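Local structure of purine nucleoside phosphorylase (Bacillus licheniformis, 6DZD) at residues M14-E19 and M271-L276; L49-H54 and A126-D131; Y136-D139 and L144-I147. The protein probably catalyses the phosphorolysis of adenosine, inosine and S-methyl-5'-thioadenosine, and probably also deaminates adenosine. One frame throughout, in Å; residues are numbered along the deposited sequence.

Interaction 1 of 3, residues M14-E19 and M271-L276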
loop_
_atom_site.group_PDB
_atom_site.type_symbol
_atom_site.label_atom_id
_atom_site.label_comp_id
_atom_site.label_asym_id
_atom_site.label_seq_id
_atom_site.Cartn_x
_atom_site.Cartn_y
_atom_site.Cartn_z
ATOM N N MET A 14 6.900 4.451 12.965
ATOM C CA MET A 14 5.781 4.992 12.197
ATOM C C MET A 14 6.191 6.090 11.230
ATOM O O MET A 14 6.935 7.007 11.587
ATOM C CB MET A 14 4.709 5.576 13.114
ATOM C CG MET A 14 4.324 4.717 14.303
ATOM S SD MET A 14 3.297 3.369 13.718
ATOM C CE MET A 14 1.807 4.301 13.358
ATOM N N LEU A 15 5.648 6.017 10.019
ATOM C CA LEU A 15 5.622 7.139 9.089
ATOM C C LEU A 15 4.173 7.578 8.930
ATOM O O LEU A 15 3.322 6.763 8.568
ATOM C CB LEU A 15 6.213 6.747 7.735
ATOM C CG LEU A 15 7.731 6.673 7.676
ATOM C CD1 LEU A 15 8.161 5.814 6.507
ATOM C CD2 LEU A 15 8.281 8.075 7.563
ATOM N N LEU A 16 3.898 8.863 9.157
ATOM C CA LEU A 16 2.530 9.369 9.209
ATOM C C LEU A 16 2.280 10.424 8.148
ATOM O O LEU A 16 3.065 11.367 8.014
ATOM C CB LEU A 16 2.228 9.968 10.588
ATOM C CG LEU A 16 2.136 8.952 11.728
ATOM C CD1 LEU A 16 1.977 9.632 13.066
ATOM C CD2 LEU A 16 0.974 7.959 11.466
ATOM N N ILE A 17 1.164 10.290 7.433
ATOM C CA ILE A 17 0.743 11.293 6.456
ATOM C C ILE A 17 0.159 12.500 7.193
ATOM O O ILE A 17 -0.985 12.474 7.661
ATOM C CB ILE A 17 -0.254 10.704 5.453
ATOM C CG1 ILE A 17 0.462 9.634 4.628
ATOM C CG2 ILE A 17 -0.773 11.786 4.533
ATOM C CD1 ILE A 17 -0.433 8.571 4.002
ATOM N N GLU A 18 0.917 13.595 7.217
ATOM C CA GLU A 18 0.595 14.706 8.107
ATOM C C GLU A 18 -0.672 15.434 7.669
ATOM O O GLU A 18 -1.612 15.585 8.459
ATOM C CB GLU A 18 1.775 15.664 8.201
ATOM C CG GLU A 18 1.774 16.443 9.476
ATOM C CD GLU A 18 3.114 17.048 9.747
ATOM O OE1 GLU A 18 4.033 16.809 8.938
ATOM O OE2 GLU A 18 3.251 17.768 10.761
ATOM N N GLU A 19 -0.717 15.880 6.403
ATOM C CA GLU A 19 -1.770 16.795 5.948
ATOM C C GLU A 19 -3.169 16.218 6.141
ATOM O O GLU A 19 -4.132 16.977 6.290
ATOM C CB GLU A 19 -1.556 17.155 4.473
ATOM N N MET A 271 3.426 -2.319 6.797
ATOM C CA MET A 271 2.011 -2.223 6.468
ATOM C C MET A 271 1.599 -0.766 6.286
ATOM O O MET A 271 2.145 0.136 6.932
ATOM C CB MET A 271 1.127 -2.908 7.523
ATOM C CG MET A 271 1.105 -2.216 8.836
ATOM S SD MET A 271 0.091 -3.108 9.987
ATOM C CE MET A 271 -0.190 -1.909 11.284
ATOM N N SER A 272 0.691 -0.534 5.343
ATOM C CA SER A 272 -0.010 0.733 5.261
ATOM C C SER A 272 -1.336 0.611 6.010
ATOM O O SER A 272 -1.927 -0.469 6.094
ATOM C CB SER A 272 -0.228 1.154 3.805
ATOM O OG SER A 272 -1.211 0.381 3.158
ATOM N N PHE A 273 -1.788 1.727 6.574
ATOM C CA PHE A 273 -3.007 1.751 7.366
ATOM C C PHE A 273 -3.706 3.083 7.165
ATOM O O PHE A 273 -3.060 4.118 6.980
ATOM C CB PHE A 273 -2.714 1.538 8.856
ATOM C CG PHE A 273 -1.729 2.505 9.394
ATOM C CD1 PHE A 273 -2.141 3.742 9.861
ATOM C CD2 PHE A 273 -0.389 2.209 9.377
ATOM C CE1 PHE A 273 -1.237 4.642 10.324
ATOM C CE2 PHE A 273 0.537 3.106 9.838
ATOM C CZ PHE A 273 0.119 4.321 10.323
ATOM N N ILE A 274 -5.032 3.056 7.215
ATOM C CA ILE A 274 -5.818 4.279 7.137
ATOM C C ILE A 274 -7.145 4.035 7.842
ATOM O O ILE A 274 -7.639 2.905 7.898
ATOM C CB ILE A 274 -6.015 4.745 5.672
ATOM C CG1 ILE A 274 -6.431 6.216 5.627
ATOM C CG2 ILE A 274 -7.034 3.851 4.939
ATOM C CD1 ILE A 274 -6.553 6.791 4.240
ATOM N N GLY A 275 -7.690 5.093 8.432
ATOM C CA GLY A 275 -8.967 5.004 9.110
ATOM C C GLY A 275 -9.442 6.369 9.547
ATOM O O GLY A 275 -8.656 7.317 9.662
ATOM N N LEU A 276 -10.744 6.453 9.798
ATOM C CA LEU A 276 -11.400 7.654 10.295
ATOM C C LEU A 276 -11.751 7.439 11.761
ATOM O O LEU A 276 -12.121 6.327 12.153
ATOM C CB LEU A 276 -12.666 7.960 9.491
ATOM C CG LEU A 276 -12.472 8.196 7.987
ATOM C CD1 LEU A 276 -13.514 7.430 7.170
ATOM C CD2 LEU A 276 -12.535 9.675 7.665
#
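Leu-16 and Phe-273 are partners in register across strands 14-17 and 271-276, their CA atoms 9.6 Å apart, the strands running in roughly the same direction, at 41°, with axes 9.4 Å apart at closest approach. Such spacing marks next-but-one neighbours in a mixed beta sheet: strand 30-35 runs between them, antiparallel to both, and backbone bonds tie Leu-15 to Phe-34 and Met-271 to Thr-35. The two segments therefore meet almost entirely through side chains. Phe-273 is long enough for the task. Its chi1 of 55° sets the ring between the backbone N and the carbonyl carbon, from where the far end reaches over the intervening strand. Met-14 meets that far end obliquely. Its unbranched, flexible chain bends at both chi2 and chi3 (-72°) and lies at about a right angle to the phenylalanine side chain, with the terminal CE 3.5 Å from Phe-273 CZ. Around this buried apolar contact, Leu-15 packs on Leu-9 of the edge strand 7-10, whereas Ile-274 packs on Val-145 and Ile-147 of the second sheet. Leu-16, only partly exposed, completes it with one branch: its CD2 methyl lies near the ring plane, at the edge, 3.9 Å from Phe-273 CZ.

Interaction 2 of 3, residues L49-H54 and A126-D131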
loop_
_atom_site.group_PDB
_atom_site.type_symbol
_atom_site.label_atom_id
_atom_site.label_comp_id
_atom_site.label_asym_id
_atom_site.label_seq_id
_atom_site.Cartn_x
_atom_site.Cartn_y
_atom_site.Cartn_z
ATOM N N LEU A 49 10.177 -5.211 12.919
ATOM C CA LEU A 49 8.741 -4.917 12.993
ATOM C C LEU A 49 7.990 -5.563 11.832
ATOM O O LEU A 49 7.311 -4.906 11.036
ATOM C CB LEU A 49 8.495 -3.412 13.027
ATOM C CG LEU A 49 7.073 -3.077 13.494
ATOM C CD1 LEU A 49 6.916 -3.319 15.001
ATOM C CD2 LEU A 49 6.638 -1.660 13.100
ATOM N N ASN A 50 8.077 -6.885 11.761
ATOM C CA ASN A 50 7.331 -7.587 10.732
ATOM C C ASN A 50 5.847 -7.578 11.052
ATOM O O ASN A 50 5.445 -7.844 12.189
ATOM C CB ASN A 50 7.803 -9.019 10.587
ATOM C CG ASN A 50 6.971 -9.769 9.598
ATOM O OD1 ASN A 50 6.547 -9.210 8.587
ATOM N ND2 ASN A 50 6.690 -11.026 9.895
ATOM N N THR A 51 5.027 -7.259 10.050
ATOM C CA THR A 51 3.585 -7.216 10.243
ATOM C C THR A 51 2.823 -8.244 9.419
ATOM O O THR A 51 1.588 -8.256 9.458
ATOM C CB THR A 51 3.059 -5.821 9.904
ATOM O OG1 THR A 51 3.346 -5.568 8.529
ATOM C CG2 THR A 51 3.744 -4.759 10.761
ATOM N N GLY A 52 3.510 -9.115 8.685
ATOM C CA GLY A 52 2.849 -10.117 7.876
ATOM C C GLY A 52 2.729 -11.427 8.630
ATOM O O GLY A 52 3.701 -11.913 9.223
ATOM N N LEU A 53 1.517 -11.985 8.615
ATOM C CA LEU A 53 1.269 -13.307 9.156
ATOM C C LEU A 53 1.443 -14.386 8.100
ATOM O O LEU A 53 1.275 -15.568 8.399
ATOM C CB LEU A 53 -0.143 -13.389 9.753
ATOM C CG LEU A 53 -0.452 -12.692 11.085
ATOM C CD1 LEU A 53 -1.962 -12.711 11.401
ATOM C CD2 LEU A 53 0.364 -13.318 12.219
ATOM N N HIS A 54 1.803 -14.018 6.880
ATOM C CA HIS A 54 1.863 -14.956 5.772
ATOM C C HIS A 54 3.289 -15.186 5.270
ATOM O O HIS A 54 3.477 -15.632 4.134
ATOM C CB HIS A 54 0.965 -14.459 4.638
ATOM C CG HIS A 54 1.377 -13.124 4.102
ATOM N ND1 HIS A 54 1.369 -11.980 4.873
ATOM C CD2 HIS A 54 1.836 -12.754 2.882
ATOM C CE1 HIS A 54 1.794 -10.961 4.145
ATOM N NE2 HIS A 54 2.083 -11.403 2.935
ATOM N N ALA A 126 -5.760 -2.214 6.561
ATOM C CA ALA A 126 -4.328 -2.530 6.605
ATOM C C ALA A 126 -3.872 -3.446 5.467
ATOM O O ALA A 126 -4.425 -4.540 5.289
ATOM C CB ALA A 126 -3.976 -3.162 7.961
ATOM N N LEU A 127 -2.818 -3.018 4.742
ATOM C CA LEU A 127 -2.188 -3.816 3.688
ATOM C C LEU A 127 -0.674 -3.959 3.904
ATOM O O LEU A 127 -0.000 -3.045 4.388
ATOM C CB LEU A 127 -2.477 -3.231 2.278
ATOM C CG LEU A 127 -3.974 -3.292 1.913
ATOM C CD1 LEU A 127 -4.331 -2.411 0.703
ATOM C CD2 LEU A 127 -4.487 -4.734 1.745
ATOM N N CYS A 128 -0.155 -5.135 3.569
ATOM C CA CYS A 128 1.234 -5.497 3.821
ATOM C C CYS A 128 2.104 -5.253 2.591
ATOM O O CYS A 128 1.646 -5.394 1.449
ATOM C CB CYS A 128 1.347 -6.948 4.276
ATOM S SG CYS A 128 0.663 -7.114 5.929
ATOM N N PHE A 129 3.335 -4.794 2.837
ATOM C CA PHE A 129 4.207 -4.319 1.780
ATOM C C PHE A 129 5.653 -4.637 2.086
ATOM O O PHE A 129 6.051 -4.689 3.253
ATOM C CB PHE A 129 4.051 -2.822 1.586
ATOM C CG PHE A 129 2.729 -2.434 1.008
ATOM C CD1 PHE A 129 2.553 -2.388 -0.360
ATOM C CD2 PHE A 129 1.664 -2.126 1.828
ATOM C CE1 PHE A 129 1.340 -2.025 -0.890
ATOM C CE2 PHE A 129 0.459 -1.765 1.300
ATOM C CZ PHE A 129 0.292 -1.711 -0.056
ATOM N N ALA A 130 6.419 -4.914 1.032
ATOM C CA ALA A 130 7.859 -5.037 1.161
ATOM C C ALA A 130 8.514 -4.833 -0.199
ATOM O O ALA A 130 9.461 -5.558 -0.516
ATOM C CB ALA A 130 8.237 -6.396 1.750
ATOM N N ASP A 131 7.994 -3.881 -0.992
ATOM C CA ASP A 131 8.463 -3.463 -2.318
ATOM C C ASP A 131 7.314 -3.004 -3.226
ATOM O O ASP A 131 7.473 -2.039 -3.980
ATOM C CB ASP A 131 9.233 -4.555 -3.052
ATOM C CG ASP A 131 10.718 -4.513 -2.765
ATOM O OD1 ASP A 131 11.186 -3.493 -2.212
ATOM O OD2 ASP A 131 11.411 -5.507 -3.068
#
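Cys-128 turns its sulfur toward the loop at 49-54 with SG anti to its own carbonyl carbon (chi1 -70°), while His-54, at chi1 61°, swings its imidazole back over the loop to the same cysteine. The result is a small side chain touched by two parts of one loop. Cys-128 SG lies 3.8 Å from Thr-51 O and 4.0 Å from Thr-51 OG1, near enough for packing, but the threonine's polar atoms are engaged elsewhere: OG1 bonds to Arg-269 O, and the carbonyl accepts from Arg-66 NE. Roughly at right angles to the threonine, His-54 presents an edge, its CE1 4.0 Å from Cys-128 CB; the sulfur itself sits 5.5 Å from the centroid of the His-54 ring, also at the edge. Gly-52 suits the place between them, since a CB would run into the imidazole. Just before it, Asn-50 makes an Asx turn: Gly-52 N gives a nearly straight 3.0 Å bond to Asn-50 OD1, reaching it from above the carbonyl plane, which probably helps hold the bend that brings Thr-51 and His-54 to the same side chain. The Tyr-106 ring meets that of His-54, planes about 20° apart. In the fold, the loop joins strand 30-35 to helix 59-72, on whose Val-62 and Arg-66 Leu-53 packs; Thr-51 rests on Met-271 of strand 270-276, and that strand is hydrogen-bonded to strand 124-129, which carries Cys-128.

Interaction 3 of 3, residues Y136-D139 and L144-I147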
loop_
_atom_site.group_PDB
_atom_site.type_symbol
_atom_site.label_atom_id
_atom_site.label_comp_id
_atom_site.label_asym_id
_atom_site.label_seq_id
_atom_site.Cartn_x
_atom_site.Cartn_y
_atom_site.Cartn_z
ATOM N N TYR A 136 -2.888 5.375 -1.303
ATOM C CA TYR A 136 -3.860 5.872 -0.344
ATOM C C TYR A 136 -4.898 6.719 -1.068
ATOM O O TYR A 136 -4.608 7.366 -2.072
ATOM C CB TYR A 136 -3.191 6.697 0.757
ATOM C CG TYR A 136 -2.122 5.984 1.552
ATOM C CD1 TYR A 136 -0.871 5.735 1.004
ATOM C CD2 TYR A 136 -2.347 5.583 2.865
ATOM C CE1 TYR A 136 0.134 5.092 1.736
ATOM C CE2 TYR A 136 -1.351 4.944 3.604
ATOM C CZ TYR A 136 -0.107 4.704 3.027
ATOM O OH TYR A 136 0.901 4.082 3.719
ATOM N N PHE A 137 -6.116 6.705 -0.555
ATOM C CA PHE A 137 -7.212 7.417 -1.192
ATOM C C PHE A 137 -8.010 8.114 -0.112
ATOM O O PHE A 137 -8.407 7.481 0.867
ATOM C CB PHE A 137 -8.134 6.472 -1.964
ATOM C CG PHE A 137 -7.456 5.684 -3.040
ATOM C CD1 PHE A 137 -6.749 4.525 -2.729
ATOM C CD2 PHE A 137 -7.563 6.075 -4.366
ATOM C CE1 PHE A 137 -6.144 3.784 -3.727
ATOM C CE2 PHE A 137 -6.980 5.356 -5.370
ATOM C CZ PHE A 137 -6.268 4.208 -5.061
ATOM N N TYR A 138 -8.304 9.389 -0.317
ATOM C CA TYR A 138 -9.090 10.127 0.655
ATOM C C TYR A 138 -9.995 11.108 -0.065
ATOM O O TYR A 138 -9.518 11.923 -0.861
ATOM C CB TYR A 138 -8.177 10.849 1.640
ATOM C CG TYR A 138 -8.922 11.702 2.619
ATOM C CD1 TYR A 138 -10.166 11.310 3.127
ATOM C CD2 TYR A 138 -8.387 12.905 3.048
ATOM C CE1 TYR A 138 -10.840 12.106 4.031
ATOM C CE2 TYR A 138 -9.060 13.704 3.949
ATOM C CZ TYR A 138 -10.273 13.301 4.435
ATOM O OH TYR A 138 -10.905 14.103 5.331
ATOM N N ASP A 139 -11.299 11.007 0.197
ATOM C CA ASP A 139 -12.280 11.984 -0.269
ATOM C C ASP A 139 -12.815 12.762 0.927
ATOM O O ASP A 139 -13.656 12.247 1.677
ATOM C CB ASP A 139 -13.421 11.291 -1.018
ATOM C CG ASP A 139 -14.419 12.273 -1.623
ATOM O OD1 ASP A 139 -14.467 13.446 -1.205
ATOM O OD2 ASP A 139 -15.177 11.856 -2.521
ATOM N N LEU A 144 -14.406 9.309 2.688
ATOM C CA LEU A 144 -13.979 7.975 2.322
ATOM C C LEU A 144 -12.469 7.882 2.455
ATOM O O LEU A 144 -11.734 8.786 2.038
ATOM C CB LEU A 144 -14.373 7.629 0.890
ATOM C CG LEU A 144 -15.850 7.376 0.593
ATOM C CD1 LEU A 144 -16.065 7.346 -0.926
ATOM C CD2 LEU A 144 -16.332 6.087 1.245
ATOM N N VAL A 145 -12.015 6.777 3.020
ATOM C CA VAL A 145 -10.600 6.463 3.079
ATOM C C VAL A 145 -10.420 5.100 2.421
ATOM O O VAL A 145 -11.291 4.226 2.516
ATOM C CB VAL A 145 -10.061 6.483 4.533
ATOM C CG1 VAL A 145 -10.103 7.878 5.097
ATOM C CG2 VAL A 145 -10.849 5.540 5.436
ATOM N N GLY A 146 -9.305 4.930 1.721
ATOM C CA GLY A 146 -9.045 3.669 1.058
ATOM C C GLY A 146 -7.564 3.406 0.920
ATOM O O GLY A 146 -6.741 4.322 0.979
ATOM N N ILE A 147 -7.228 2.128 0.744
ATOM C CA ILE A 147 -5.855 1.732 0.457
ATOM C C ILE A 147 -5.869 0.572 -0.524
ATOM O O ILE A 147 -6.747 -0.295 -0.481
ATOM C CB ILE A 147 -5.048 1.340 1.725
ATOM C CG1 ILE A 147 -5.766 0.245 2.526
ATOM C CG2 ILE A 147 -4.719 2.589 2.603
ATOM C CD1 ILE A 147 -4.962 -0.247 3.705
#
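Phe-137 and Gly-146 form the tightly packed part of this antiparallel pairing, a hydrogen-bonded pair in which Phe-137 N donates to Gly-146 O at 2.9 Å and Gly-146 N returns a bond to Phe-137 O at 2.8 Å. With no side chain on Gly-146, the phenylalanine can lean over the neighbouring strand, the edge of its ring facing Gly-146 O, while Met-163 and Trp-167 of helix 159-169 pack against it. Beyond that helix-covered face, on the opposite side of the sheet, Tyr-136 and Ile-147 meet as a non-hydrogen-bonded pair. Here Tyr-136 CD2 touches the Ile-147 CG2 methyl at 3.8 Å, and the buried tyrosine hydroxyl is satisfied by Gly-33 O. Toward the turn the packing on this face is looser and partly open to solvent. Tyr-138 holds CG opposite its backbone N (chi1 176°), which lays the ring across toward the partner strand: its edge faces Leu-144 O, and its CD1 lies 4.0 Å from Val-145 CG1, with Trp-20 against the ring as well. Replacing this tyrosine by an alanine would probably leave Val-145 CG1 and the Trp-20 ring without their aromatic partner and open that side of the pair to water. Asp-139 closes the ladder, its N bonding to Leu-144 O at 2.9 Å, in the carbonyl plane. An aspartate suits the start of the turn because its carboxylate can bind several donors at once: OD1 accepts from Val-141 N and Arg-142 N, and OD2 pairs with Ser-173 OG. These strands, joined by just four residues, make a beta hairpin at the centre of a six-stranded mixed sheet, with strands 115-118 and 179-182 bonded to its outer sides.

Overall arrangement
All three contacts are largely buried, with partial exposure at Leu-16, His-54 and Tyr-138. Their chemistry follows their place. Interaction 3 pairs adjacent strands and rests on a backbone ladder, whereas interaction 1 spans an intervening strand and interaction 2 fits a loop against a strand, both relying on side-chain packing. Interactions 1 and 2 share one sheet: strands 270-276 and 124-129 are neighbours there, joined by Ser-272 N to Leu-127 O. Interaction 3 belongs to the second sheet, which packs on the first through Ile-274 against Val-145 and Ile-147, and through Leu-127 against Ile-147. Along the chain, interactions 2 and 3 follow one another inside the long loop closed by interaction 1.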